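Local coordinates for diaminopropionate ammonia-lyase (Escherichia coli, PDB 4D9I), which catalyses the pyridoxal 5'-phosphate-dependent alpha,beta-elimination of both L- and D-2,3-diaminopropionate to pyruvate and ammonia, working as a homodimer, at the interface of chains A and B. Coordinates in Å, arbitrary orientation; residue numbers count along the deposited sequence, not the author numbering. Chains: chain A/B, Diaminopropionate ammonia-lyase.

Contact 1: the interface of chains A and B. Residues chain A 2, 4, 319, 352; chain B 387, 390-391.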
# COMPACT_ATOMS: atom_id res chain seq x y z
N SER A 2 -9.03 -1.16 -13.55
CA SER A 2 -10.29 -1.51 -14.28
C SER A 2 -11.14 -0.27 -14.37
O SER A 2 -10.85 0.73 -13.72
CB SER A 2 -11.07 -2.59 -13.54
OG SER A 2 -11.76 -2.05 -12.42
N PHE A 4 -14.55 1.31 -13.30
CA PHE A 4 -15.62 1.15 -12.32
C PHE A 4 -16.33 2.47 -12.01
O PHE A 4 -15.74 3.54 -12.13
CB PHE A 4 -15.10 0.48 -11.05
CG PHE A 4 -14.00 1.23 -10.34
CD1 PHE A 4 -14.30 2.20 -9.38
CD2 PHE A 4 -12.66 0.94 -10.59
CE1 PHE A 4 -13.30 2.89 -8.72
CE2 PHE A 4 -11.65 1.62 -9.93
CZ PHE A 4 -11.97 2.60 -8.99
N LEU A 319 -10.86 3.84 -1.41
CA LEU A 319 -10.00 3.90 -2.62
C LEU A 319 -8.84 4.88 -2.37
O LEU A 319 -7.67 4.55 -2.62
CB LEU A 319 -10.82 4.37 -3.82
CG LEU A 319 -10.13 4.55 -5.16
CD1 LEU A 319 -9.48 3.24 -5.61
CD2 LEU A 319 -11.12 5.04 -6.24
N TYR A 352 -10.92 6.38 -12.84
CA TYR A 352 -11.33 5.02 -13.27
C TYR A 352 -12.78 4.89 -13.74
O TYR A 352 -13.20 3.83 -14.22
CB TYR A 352 -11.07 4.01 -12.16
CG TYR A 352 -9.61 3.73 -11.93
CD1 TYR A 352 -8.88 2.96 -12.85
CD2 TYR A 352 -8.94 4.22 -10.81
CE1 TYR A 352 -7.54 2.69 -12.65
CE2 TYR A 352 -7.59 3.95 -10.59
CZ TYR A 352 -6.90 3.19 -11.53
OH TYR A 352 -5.56 2.92 -11.36
N GLU B 387 -5.27 -2.99 -9.58
CA GLU B 387 -6.60 -3.52 -9.24
C GLU B 387 -6.61 -4.21 -7.86
O GLU B 387 -7.55 -4.02 -7.07
CB GLU B 387 -7.12 -4.45 -10.37
CG GLU B 387 -7.64 -3.66 -11.55
CD GLU B 387 -7.77 -4.47 -12.84
OE1 GLU B 387 -7.39 -5.66 -12.89
OE2 GLU B 387 -8.24 -3.90 -13.83
N TRP B 390 -5.07 -1.15 -5.01
CA TRP B 390 -5.95 0.04 -4.96
C TRP B 390 -7.43 -0.27 -4.98
O TRP B 390 -8.19 0.28 -4.18
CB TRP B 390 -5.64 0.98 -6.12
CG TRP B 390 -4.31 1.70 -6.06
CD1 TRP B 390 -3.37 1.70 -5.03
CD2 TRP B 390 -3.74 2.59 -7.10
NE1 TRP B 390 -2.30 2.49 -5.36
CE2 TRP B 390 -2.46 3.06 -6.57
CE3 TRP B 390 -4.16 3.02 -8.36
CZ2 TRP B 390 -1.64 3.93 -7.30
CZ3 TRP B 390 -3.32 3.89 -9.08
CH2 TRP B 390 -2.10 4.33 -8.56
N GLU B 391 -7.86 -1.13 -5.90
CA GLU B 391 -9.30 -1.38 -6.08
C GLU B 391 -9.82 -2.41 -5.08
O GLU B 391 -11.02 -2.54 -4.86
CB GLU B 391 -9.62 -1.81 -7.53
CG GLU B 391 -9.27 -0.75 -8.56
CD GLU B 391 -9.59 -1.14 -9.99
OE1 GLU B 391 -10.49 -1.99 -10.22
OE2 GLU B 391 -8.97 -0.57 -10.90

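Contact 2: the interface of chains A and B. Residues chain A 333, 335, 386, 389-390; chain B 323, 326-329.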
# COMPACT_ATOMS: atom_id res chain seq x y z
N ARG A 333 4.95 7.87 -0.02
CA ARG A 333 3.84 7.15 0.59
C ARG A 333 3.25 7.97 1.73
O ARG A 333 3.98 8.58 2.50
CB ARG A 333 4.37 5.82 1.13
CG ARG A 333 3.38 4.99 1.93
CD ARG A 333 3.88 3.54 1.96
NE ARG A 333 3.26 2.79 3.05
CZ ARG A 333 3.87 2.51 4.20
NH1 ARG A 333 5.14 2.90 4.40
NH2 ARG A 333 3.24 1.82 5.13
N ILE A 335 0.23 7.82 4.88
CA ILE A 335 -0.71 7.03 5.65
C ILE A 335 -1.90 7.93 5.91
O ILE A 335 -1.77 8.96 6.59
CB ILE A 335 -0.13 6.56 6.99
CG1 ILE A 335 1.24 5.86 6.80
CG2 ILE A 335 -1.14 5.69 7.73
CD1 ILE A 335 1.23 4.73 5.75
N ARG A 386 -5.92 -1.10 8.31
CA ARG A 386 -5.35 -2.31 7.71
C ARG A 386 -6.42 -3.22 7.04
O ARG A 386 -6.15 -3.89 6.03
CB ARG A 386 -4.50 -3.05 8.76
CG ARG A 386 -3.29 -2.24 9.25
CD ARG A 386 -2.24 -1.99 8.14
NE ARG A 386 -1.26 -0.96 8.53
CZ ARG A 386 -0.24 -0.57 7.78
NH1 ARG A 386 -0.01 -1.12 6.58
NH2 ARG A 386 0.58 0.36 8.24
N VAL A 389 -6.62 -1.36 3.73
CA VAL A 389 -5.44 -1.44 2.82
C VAL A 389 -4.88 -2.84 2.57
O VAL A 389 -4.27 -3.11 1.52
CB VAL A 389 -4.31 -0.47 3.21
CG1 VAL A 389 -4.88 0.95 3.31
CG2 VAL A 389 -3.61 -0.89 4.51
N TRP A 390 -5.12 -3.73 3.52
CA TRP A 390 -4.66 -5.11 3.40
C TRP A 390 -5.74 -6.11 3.07
O TRP A 390 -5.55 -6.99 2.20
CB TRP A 390 -4.00 -5.56 4.69
CG TRP A 390 -2.66 -4.94 5.00
CD1 TRP A 390 -1.88 -4.11 4.20
CD2 TRP A 390 -1.85 -5.18 6.20
NE1 TRP A 390 -0.69 -3.80 4.83
CE2 TRP A 390 -0.61 -4.42 6.03
CE3 TRP A 390 -2.04 -5.92 7.36
CZ2 TRP A 390 0.38 -4.41 7.00
CZ3 TRP A 390 -1.03 -5.91 8.33
CH2 TRP A 390 0.15 -5.17 8.15
N VAL B 323 0.01 -6.38 1.61
CA VAL B 323 0.78 -6.29 2.88
C VAL B 323 2.21 -5.83 2.56
O VAL B 323 2.76 -4.97 3.25
CB VAL B 323 0.82 -7.65 3.62
CG1 VAL B 323 1.83 -7.65 4.79
CG2 VAL B 323 -0.58 -8.06 4.11
N ASN B 326 2.10 -2.01 1.18
CA ASN B 326 1.80 -0.97 2.15
C ASN B 326 2.18 -1.50 3.52
O ASN B 326 1.35 -2.01 4.26
CB ASN B 326 0.31 -0.53 2.08
CG ASN B 326 -0.03 0.58 3.06
OD1 ASN B 326 0.78 0.96 3.92
ND2 ASN B 326 -1.26 1.08 2.97
N PRO B 327 3.48 -1.39 3.84
CA PRO B 327 4.03 -2.11 4.97
C PRO B 327 3.53 -1.62 6.32
O PRO B 327 2.93 -0.53 6.45
CB PRO B 327 5.55 -1.90 4.82
CG PRO B 327 5.70 -0.71 3.93
CD PRO B 327 4.51 -0.74 3.00
N TYR B 328 3.77 -2.45 7.32
CA TYR B 328 3.42 -2.16 8.70
C TYR B 328 4.53 -1.40 9.38
O TYR B 328 5.72 -1.61 9.07
CB TYR B 328 3.20 -3.48 9.46
CG TYR B 328 2.37 -3.31 10.73
CD1 TYR B 328 1.02 -2.98 10.64
CD2 TYR B 328 2.92 -3.49 12.00
CE1 TYR B 328 0.24 -2.81 11.77
CE2 TYR B 328 2.14 -3.34 13.15
CZ TYR B 328 0.79 -3.01 13.01
OH TYR B 328 -0.05 -2.83 14.09
N GLY B 329 4.16 -0.52 10.32
CA GLY B 329 5.15 0.19 11.14
C GLY B 329 6.10 0.98 10.25
O GLY B 329 5.66 1.73 9.36
O HOH W 1 3.25 2.18 8.11
O HOH W 2 6.52 1.54 6.58

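Contact 1: the interface of chains A and B
B:Glu391 turns its CG anti to its own carbonyl carbon (chi1 -62°) and then runs extended, which carries the carboxylate across the dimer interface to A:Ser2, whose OG stands between its backbone N and carbonyl carbon (chi1 78°) and so lies on the same side as the N. The hydroxyl and the backbone N of A:Ser2 therefore meet one carboxylate: OG donates to OE1 of B:Glu391 at 2.5 Å, a short bond on the syn side but 19° out of the carboxylate plane, while the serine N reaches the syn lone pair of OE2 at 2.7 Å. The same N is also bonded at 2.9 Å to OE2 of B:Glu387, here through the anti lone pair. If this first modelled nitrogen is a charged terminus, two carboxylates would balance it well; the small serine side chain probably helps both acids come close. Two aromatic rings of chain A border the carboxylate on one side. CE2 of the A:Phe4 ring lies 3.5 Å from the carboxylate carbon CD of B:Glu391, whose OE2 sits over one face of the A:Tyr352 ring, toward the rim. An alanine in place of B:Glu391 would probably leave the A:Ser2 hydroxyl without its mate and open a gap beside A:Phe4. The methyl CD1 of A:Leu319 rests 3.5 Å from the backbone O of B:Trp390, whose broad indole reaches the tyrosine: the phenol OH of A:Tyr352 meets its edge in plane, 3.3 Å from CE3.

Contact 2: the interface of chains A and B
A:Trp390 lays its indole between the two subunits, with CD of A:Arg386 over one face and B:Val323 against the other, where the valine CA stands 3.8 Å from the centroid of the five-membered ring. This is the tightly packed part: a flat indole suits a place between two aliphatic groups, and it still offers an N-H at its rim. NE1 donates to the backbone O of B:Asn326 at 2.8 Å, nearly straight (164° at H), which, with the packing on both faces, would limit the ring's rotation. NH1 of A:Arg386 shares that oxygen, arriving from above the carbonyl plane, and CH2 of the indole abuts CD1 of B:Tyr328 at 3.4 Å.

B:Asn326 extends its side chain with CG anti to the backbone N (chi1 -179°), presenting OD1 to A:Arg333, which grips this one oxygen side-on with NE and with NH2, the latter at 2.9 Å. The guanidinium stands 77° from the amide plane; B:Pro327 CD covers the centre of one face at 3.5 Å, and A:Ile335 CD1 lies against the other. An arginine suits this place because its flat head can stack while its edge bonds.

Toward B:Gly329 the contact loosens and water takes over. Water 1 joins NH2 of A:Arg333 to the backbone O of B:Gly329 and is held only weakly by A:Arg386. Water 2 forms a second bridge, 2.9 Å from NH1 of A:Arg333 and 2.9 Å from the glycine O.

Centred about 17 Å apart, contact 1 and contact 2 draw on the same segments with the chains exchanged. Chain B supplies contact 1 with its last helix, there 382-389, and the two residues that follow, and chain A gives helix 315-325; the roles reverse in contact 2, where chain A's last helix is 382-391. B:Trp390 takes part in contact 1 and A:Trp390 in contact 2. The two-fold repeats each contact, so every subunit gives and receives this helix, as fits the homodimer. Their centres lie about 26 and 21 Å from A:Asp120, so neither touches it, and both probably serve assembly; the structure alone does not show whether they influence catalysis.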